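Local structure of putative transcriptional regulator TRANSCRIPTION REGULATOR protein (Rhizobium meliloti, 5NLA) at residues A[171-176]-A[225-230]; A[179-184]-A[230-235]. The protein binds the second messenger c-di-GMP and acts as an AraC-like transcriptional activator that regulates extracellular polysaccharide production. One frame throughout, in Å; residues are numbered along the deposited sequence.

Interaction 1 of 2, residues A[171-176]-A[225-230]; sequences LFMPYE and RTIRDM
Leu171 and Met173, two residues apart on strand 166-173, meet Ile227 of helix 220-234 in a helix-on-sheet packing against the seven-stranded antiparallel sheet. The contact is apolar, buried and small, about 120 Å² in all. Its nearest pair is methyl to methyl: Leu171 CD1 lies 3.6 Å from Ile227 CG2, the two side chains crossing at a slant. Ile227 has CG1 anti to its carbonyl carbon (chi1 -68°), which turns the CG2 branch, rather than the CD1 end, toward the strand. Leu171 reaches the helix through an extended side chain (chi2 174°). Met173 adds a looser touch on the same methyl, its SD 4.5 Å from Ile227 CG2. Around this patch Leu97 touches both Met173 and Ile227, Ile99 lies against Leu171, and Tyr204 of helix 196-211 also packs on Ile227.

Polar bonding does not cross between the segments. Strand residues Leu171 and Met173 pair through their backbones with Val126 and Trp124. On the helix, the partly exposed Arg228 forms a salt bridge with its neighbour Asp229: NE sits 3.2 Å from OD1, which lies 8° out of the guanidinium plane and is approached nearly along its C-O axis.

Interaction 2 of 2, residues A[179-184]-A[230-235]; sequences ADDAGK and MVVACV
The backbone of 179-184 passes alongside the C-terminal part of helix 220-234, with CA atoms 7.1 Å apart at Asp181 and Val232 and 7.4 Å apart at Lys184 and Val235. This is packing of a short helix, 182-187, and its N-cap against a longer one, and it is partly exposed, covering about 145 Å².

Asp181 occupies the N-cap position of helix 182-187, yet its side chain makes no capping bond; instead it turns toward Val232, the two side chains crossing at about a right angle. Val232 presents CG2, which is anti to its backbone N, while CG1 takes the crowded position between the backbone N and the carbonyl carbon (chi1 74°). The CG2 methyl is close to Asp181 CB at 3.3 Å and lies over a face of the carboxylate rather than at its edge.

One turn further along, Lys184 loses surface to the other segment although its side chain comes no nearer than 5.0 Å. Closer contact there runs through the main chain, with a methyl of the buried Val235 directed at it: Val235 CG1 is 4.1 Å from Lys184 O.

Overall arrangement
Interactions 1 and 2 follow one another down helix 220-234, their centres 9 Å apart and Met230 common to both ranges. Along the chain the segments alternate: strand 166-173 and the residues leading into helix 182-187 come first, and helix 220-234 then returns past both. It thus packs on the sheet in 171-176 and next to the short helix in 179-184. The two contacts also touch directly, Met173 SD approaching Val231 CG2 at 4.1 Å and Tyr175 OH approaching Ala182 CB at 3.7 Å. Nearby, Glu176 bonds to His260 and Arg301, linking this region to helices 251-261 and 294-306, the latter within the helix-turn-helix part.

Interaction 1 of 2, residues A[171-176]-A[225-230]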
ATOM      1  N   LEU A 171       5.543  -2.994  -3.278  1.00 63.64           N
ATOM      2  CA  LEU A 171       5.722  -3.139  -1.824  1.00 63.52           C
ATOM      3  C   LEU A 171       4.567  -2.453  -1.090  1.00 61.48           C
ATOM      4  O   LEU A 171       4.263  -1.278  -1.341  1.00 59.56           O
ATOM      5  CB  LEU A 171       7.024  -2.475  -1.363  1.00 64.68           C
ATOM      6  CG  LEU A 171       8.323  -2.829  -2.079  1.00 66.04           C
ATOM      7  CD1 LEU A 171       9.466  -1.964  -1.568  1.00 67.64           C
ATOM      8  CD2 LEU A 171       8.638  -4.300  -1.899  1.00 66.60           C
ATOM      9  N   PHE A 172       3.929  -3.190  -0.191  1.00 61.33           N
ATOM     10  CA  PHE A 172       2.931  -2.624   0.702  1.00 61.28           C
ATOM     11  C   PHE A 172       3.497  -2.774   2.110  1.00 61.55           C
ATOM     12  O   PHE A 172       3.720  -3.883   2.574  1.00 60.81           O
ATOM     13  CB  PHE A 172       1.608  -3.366   0.592  1.00 61.64           C
ATOM     14  CG  PHE A 172       0.925  -3.237  -0.746  1.00 61.42           C
ATOM     15  CD1 PHE A 172       0.103  -2.151  -1.020  1.00 60.38           C
ATOM     16  CD2 PHE A 172       1.037  -4.253  -1.713  1.00 62.77           C
ATOM     17  CE1 PHE A 172      -0.553  -2.040  -2.247  1.00 60.82           C
ATOM     18  CE2 PHE A 172       0.371  -4.157  -2.936  1.00 62.04           C
ATOM     19  CZ  PHE A 172      -0.422  -3.047  -3.206  1.00 60.89           C
ATOM     20  N   MET A 173       3.744  -1.642   2.763  1.00 62.37           N
ATOM     21  CA  MET A 173       4.395  -1.592   4.074  1.00 65.16           C
ATOM     22  C   MET A 173       3.365  -1.067   5.092  1.00 67.57           C
ATOM     23  O   MET A 173       2.762  -0.010   4.859  1.00 68.89           O
ATOM     24  CB  MET A 173       5.622  -0.663   4.013  1.00 63.89           C
ATOM     25  CG  MET A 173       6.828  -1.241   3.254  1.00 63.50           C
ATOM     26  SD  MET A 173       8.056  -0.058   2.649  1.00 58.87           S
ATOM     27  CE  MET A 173       7.004   0.804   1.508  1.00 58.45           C
ATOM     28  N   PRO A 174       3.141  -1.798   6.211  1.00 69.01           N
ATOM     29  CA  PRO A 174       2.145  -1.339   7.190  1.00 69.38           C
ATOM     30  C   PRO A 174       2.534  -0.011   7.834  1.00 70.54           C
ATOM     31  O   PRO A 174       3.722   0.225   8.046  1.00 71.41           O
ATOM     32  CB  PRO A 174       2.133  -2.446   8.245  1.00 71.16           C
ATOM     33  CG  PRO A 174       2.870  -3.591   7.660  1.00 71.25           C
ATOM     34  CD  PRO A 174       3.808  -3.036   6.651  1.00 70.47           C
ATOM     35  N   TYR A 175       1.539   0.825   8.153  1.00 70.74           N
ATOM     36  CA  TYR A 175       1.773   2.208   8.609  1.00 72.80           C
ATOM     37  C   TYR A 175       2.997   2.369   9.496  1.00 76.34           C
ATOM     38  O   TYR A 175       3.809   3.269   9.298  1.00 76.72           O
ATOM     39  CB  TYR A 175       0.574   2.774   9.391  1.00 74.12           C
ATOM     40  CG  TYR A 175       0.741   4.256   9.648  1.00 73.00           C
ATOM     41  CD1 TYR A 175       0.575   5.162   8.613  1.00 71.23           C
ATOM     42  CD2 TYR A 175       1.114   4.745  10.892  1.00 73.50           C
ATOM     43  CE1 TYR A 175       0.754   6.515   8.801  1.00 71.61           C
ATOM     44  CE2 TYR A 175       1.298   6.107  11.088  1.00 75.72           C
ATOM     45  CZ  TYR A 175       1.117   6.987  10.026  1.00 73.81           C
ATOM     46  OH  TYR A 175       1.281   8.348  10.156  1.00 75.80           O
ATOM     47  N   GLU A 176       3.100   1.487  10.477  1.00 80.83           N
ATOM     48  CA  GLU A 176       4.081   1.611  11.532  1.00 85.02           C
ATOM     49  C   GLU A 176       5.522   1.420  11.069  1.00 84.63           C
ATOM     50  O   GLU A 176       6.432   2.013  11.648  1.00 85.14           O
ATOM     51  CB  GLU A 176       3.743   0.622  12.634  1.00 89.85           C
ATOM     52  CG  GLU A 176       4.577   0.781  13.886  1.00 98.69           C
ATOM     53  CD  GLU A 176       4.455   2.141  14.574  1.00102.37           C
ATOM     54  OE1 GLU A 176       3.371   2.773  14.502  1.00102.24           O
ATOM     55  OE2 GLU A 176       5.455   2.566  15.201  1.00104.60           O
ATOM     56  N   ARG A 225      14.237  -4.388   6.952  1.00 93.09           N
ATOM     57  CA  ARG A 225      14.929  -3.203   7.446  1.00 95.38           C
ATOM     58  C   ARG A 225      15.662  -2.413   6.344  1.00 93.42           C
ATOM     59  O   ARG A 225      15.573  -1.183   6.331  1.00 92.76           O
ATOM     60  CB  ARG A 225      15.881  -3.557   8.604  1.00100.63           C
ATOM     61  CG  ARG A 225      15.867  -2.513   9.704  1.00103.81           C
ATOM     62  CD  ARG A 225      16.574  -2.955  10.980  1.00109.75           C
ATOM     63  NE  ARG A 225      16.119  -2.133  12.106  1.00110.52           N
ATOM     64  CZ  ARG A 225      16.852  -1.759  13.158  1.00116.67           C
ATOM     65  NH1 ARG A 225      18.127  -2.126  13.303  1.00120.01           N
ATOM     66  NH2 ARG A 225      16.287  -0.996  14.096  1.00119.69           N
ATOM     67  N   THR A 226      16.349  -3.087   5.416  1.00 92.10           N
ATOM     68  CA  THR A 226      17.091  -2.343   4.369  1.00 92.37           C
ATOM     69  C   THR A 226      16.096  -1.771   3.349  1.00 89.19           C
ATOM     70  O   THR A 226      16.323  -0.685   2.818  1.00 89.52           O
ATOM     71  CB  THR A 226      18.287  -3.094   3.665  1.00 94.36           C
ATOM     72  OG1 THR A 226      18.030  -3.299   2.268  1.00 92.52           O
ATOM     73  CG2 THR A 226      18.649  -4.416   4.314  1.00 96.85           C
ATOM     74  N   ILE A 227      14.997  -2.486   3.096  1.00 86.51           N
ATOM     75  CA  ILE A 227      13.910  -1.946   2.273  1.00 83.13           C
ATOM     76  C   ILE A 227      13.291  -0.706   2.930  1.00 80.23           C
ATOM     77  O   ILE A 227      13.029   0.278   2.251  1.00 78.58           O
ATOM     78  CB  ILE A 227      12.836  -3.015   1.936  1.00 83.52           C
ATOM     79  CG1 ILE A 227      13.446  -4.064   0.995  1.00 85.31           C
ATOM     80  CG2 ILE A 227      11.597  -2.389   1.279  1.00 80.53           C
ATOM     81  CD1 ILE A 227      12.544  -5.241   0.671  1.00 84.79           C
ATOM     82  N   ARG A 228      13.079  -0.739   4.240  1.00 81.11           N
ATOM     83  CA  ARG A 228      12.619   0.461   4.955  1.00 81.10           C
ATOM     84  C   ARG A 228      13.600   1.625   4.740  1.00 81.80           C
ATOM     85  O   ARG A 228      13.198   2.711   4.321  1.00 81.33           O
ATOM     86  CB  ARG A 228      12.441   0.179   6.453  1.00 82.82           C
ATOM     87  CG  ARG A 228      11.910   1.357   7.260  1.00 83.36           C
ATOM     88  CD  ARG A 228      12.053   1.126   8.749  1.00 87.01           C
ATOM     89  NE  ARG A 228      13.449   1.127   9.191  1.00 91.78           N
ATOM     90  CZ  ARG A 228      13.886   0.622  10.350  1.00 96.04           C
ATOM     91  NH1 ARG A 228      13.052   0.043  11.216  1.00 96.75           N
ATOM     92  NH2 ARG A 228      15.181   0.687  10.649  1.00 99.63           N
ATOM     93  N   ASP A 229      14.878   1.380   5.018  1.00 82.86           N
ATOM     94  CA  ASP A 229      15.903   2.418   4.915  1.00 84.73           C
ATOM     95  C   ASP A 229      16.028   2.951   3.479  1.00 82.63           C
ATOM     96  O   ASP A 229      15.974   4.166   3.260  1.00 82.81           O
ATOM     97  CB  ASP A 229      17.256   1.917   5.460  1.00 88.79           C
ATOM     98  CG  ASP A 229      17.245   1.726   6.988  1.00 91.94           C
ATOM     99  OD1 ASP A 229      16.170   1.877   7.625  1.00 89.76           O
ATOM    100  OD2 ASP A 229      18.315   1.425   7.560  1.00 95.62           O
ATOM    101  N   MET A 230      16.163   2.041   2.511  1.00 79.57           N
ATOM    102  CA  MET A 230      16.168   2.408   1.094  1.00 76.20           C
ATOM    103  C   MET A 230      14.944   3.269   0.709  1.00 75.31           C
ATOM    104  O   MET A 230      15.094   4.289   0.024  1.00 76.02           O
ATOM    105  CB  MET A 230      16.218   1.158   0.201  1.00 72.45           C
ATOM    106  CG  MET A 230      17.572   0.494   0.092  1.00 73.01           C
ATOM    107  SD  MET A 230      17.518  -1.030  -0.855  1.00 68.59           S
ATOM    108  CE  MET A 230      19.199  -1.564  -0.638  1.00 76.25           C
TER

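Interaction 2 of 2, residues A[179-184]-A[230-235]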
ATOM      1  N   ALA A 179       6.299   4.923  10.088  1.00 81.15           N
ATOM      2  CA  ALA A 179       5.648   5.995  10.859  1.00 81.43           C
ATOM      3  C   ALA A 179       6.632   7.031  11.431  1.00 84.19           C
ATOM      4  O   ALA A 179       6.287   8.209  11.570  1.00 80.58           O
ATOM      5  CB  ALA A 179       4.791   5.400  11.970  1.00 81.28           C
ATOM      6  N   ASP A 180       7.853   6.592  11.744  1.00 89.93           N
ATOM      7  CA  ASP A 180       8.903   7.504  12.214  1.00 96.76           C
ATOM      8  C   ASP A 180       9.200   8.643  11.236  1.00 98.77           C
ATOM      9  O   ASP A 180       9.382   9.780  11.669  1.00103.49           O
ATOM     10  CB  ASP A 180      10.203   6.744  12.539  1.00100.18           C
ATOM     11  CG  ASP A 180      10.153   6.013  13.884  1.00103.97           C
ATOM     12  OD1 ASP A 180       9.168   6.168  14.645  1.00101.29           O
ATOM     13  OD2 ASP A 180      11.127   5.284  14.183  1.00108.72           O
ATOM     14  N   ASP A 181       9.230   8.353   9.934  1.00 98.20           N
ATOM     15  CA  ASP A 181       9.477   9.394   8.924  1.00 98.96           C
ATOM     16  C   ASP A 181       8.182   9.837   8.212  1.00 95.65           C
ATOM     17  O   ASP A 181       8.203  10.207   7.043  1.00 96.76           O
ATOM     18  CB  ASP A 181      10.560   8.929   7.934  1.00100.25           C
ATOM     19  CG  ASP A 181      11.966   8.889   8.564  1.00107.53           C
ATOM     20  OD1 ASP A 181      12.357   7.835   9.125  1.00109.12           O
ATOM     21  OD2 ASP A 181      12.694   9.904   8.471  1.00112.82           O
ATOM     22  N   ALA A 182       7.067   9.857   8.944  1.00 94.28           N
ATOM     23  CA  ALA A 182       5.747  10.161   8.365  1.00 90.62           C
ATOM     24  C   ALA A 182       5.559  11.609   7.909  1.00 90.31           C
ATOM     25  O   ALA A 182       4.687  11.874   7.089  1.00 90.52           O
ATOM     26  CB  ALA A 182       4.643   9.793   9.343  1.00 90.58           C
ATOM     27  N   GLY A 183       6.350  12.538   8.439  1.00 92.58           N
ATOM     28  CA  GLY A 183       6.231  13.949   8.080  1.00 95.07           C
ATOM     29  C   GLY A 183       6.629  14.185   6.638  1.00 96.02           C
ATOM     30  O   GLY A 183       5.866  14.768   5.858  1.00 96.54           O
ATOM     31  N   LYS A 184       7.824  13.715   6.290  1.00 96.63           N
ATOM     32  CA  LYS A 184       8.309  13.760   4.912  1.00 95.54           C
ATOM     33  C   LYS A 184       7.457  12.913   3.968  1.00 90.55           C
ATOM     34  O   LYS A 184       7.212  13.312   2.832  1.00 91.99           O
ATOM     35  CB  LYS A 184       9.782  13.332   4.839  1.00 98.07           C
ATOM     36  CG  LYS A 184      10.740  14.355   5.440  1.00104.49           C
ATOM     37  CD  LYS A 184      12.087  14.375   4.725  1.00109.24           C
ATOM     38  CE  LYS A 184      12.875  15.647   5.023  1.00114.76           C
ATOM     39  NZ  LYS A 184      14.120  15.751   4.203  1.00116.87           N
ATOM     40  N   MET A 230      16.163   2.041   2.511  1.00 79.57           N
ATOM     41  CA  MET A 230      16.168   2.408   1.094  1.00 76.20           C
ATOM     42  C   MET A 230      14.944   3.269   0.709  1.00 75.31           C
ATOM     43  O   MET A 230      15.094   4.289   0.024  1.00 76.02           O
ATOM     44  CB  MET A 230      16.218   1.158   0.201  1.00 72.45           C
ATOM     45  CG  MET A 230      17.572   0.494   0.092  1.00 73.01           C
ATOM     46  SD  MET A 230      17.518  -1.030  -0.855  1.00 68.59           S
ATOM     47  CE  MET A 230      19.199  -1.564  -0.638  1.00 76.25           C
ATOM     48  N   VAL A 231      13.752   2.871   1.151  1.00 74.60           N
ATOM     49  CA  VAL A 231      12.530   3.598   0.792  1.00 74.87           C
ATOM     50  C   VAL A 231      12.558   5.007   1.363  1.00 78.41           C
ATOM     51  O   VAL A 231      12.414   5.990   0.635  1.00 81.65           O
ATOM     52  CB  VAL A 231      11.251   2.868   1.260  1.00 73.46           C
ATOM     53  CG1 VAL A 231      10.044   3.803   1.285  1.00 72.28           C
ATOM     54  CG2 VAL A 231      10.959   1.674   0.353  1.00 72.75           C
ATOM     55  N   VAL A 232      12.743   5.098   2.667  1.00 80.42           N
ATOM     56  CA  VAL A 232      12.734   6.384   3.344  1.00 82.59           C
ATOM     57  C   VAL A 232      13.846   7.330   2.815  1.00 83.02           C
ATOM     58  O   VAL A 232      13.645   8.549   2.733  1.00 80.71           O
ATOM     59  CB  VAL A 232      12.763   6.180   4.886  1.00 86.84           C
ATOM     60  CG1 VAL A 232      14.130   5.733   5.385  1.00 90.43           C
ATOM     61  CG2 VAL A 232      12.329   7.436   5.606  1.00 88.83           C
ATOM     62  N   ALA A 233      14.991   6.760   2.431  1.00 84.13           N
ATOM     63  CA  ALA A 233      16.059   7.505   1.734  1.00 86.17           C
ATOM     64  C   ALA A 233      15.644   8.033   0.350  1.00 85.32           C
ATOM     65  O   ALA A 233      15.964   9.166   0.005  1.00 86.79           O
ATOM     66  CB  ALA A 233      17.309   6.646   1.602  1.00 87.63           C
ATOM     67  N   CYS A 234      14.947   7.220  -0.440  1.00 83.39           N
ATOM     68  CA  CYS A 234      14.428   7.685  -1.731  1.00 85.29           C
ATOM     69  C   CYS A 234      13.482   8.877  -1.619  1.00 87.40           C
ATOM     70  O   CYS A 234      13.519   9.777  -2.464  1.00 89.38           O
ATOM     71  CB  CYS A 234      13.696   6.572  -2.471  1.00 83.81           C
ATOM     72  SG  CYS A 234      14.752   5.240  -3.053  1.00 84.65           S
ATOM     73  N   VAL A 235      12.642   8.884  -0.586  1.00 89.00           N
ATOM     74  CA  VAL A 235      11.632   9.933  -0.425  1.00 89.92           C
ATOM     75  C   VAL A 235      12.253  11.302  -0.079  1.00 95.84           C
ATOM     76  O   VAL A 235      11.578  12.318  -0.211  1.00 96.12           O
ATOM     77  CB  VAL A 235      10.523   9.516   0.575  1.00 88.38           C
ATOM     78  CG1 VAL A 235       9.437  10.583   0.677  1.00 88.54           C
ATOM     79  CG2 VAL A 235       9.916   8.179   0.158  1.00 87.47           C
TER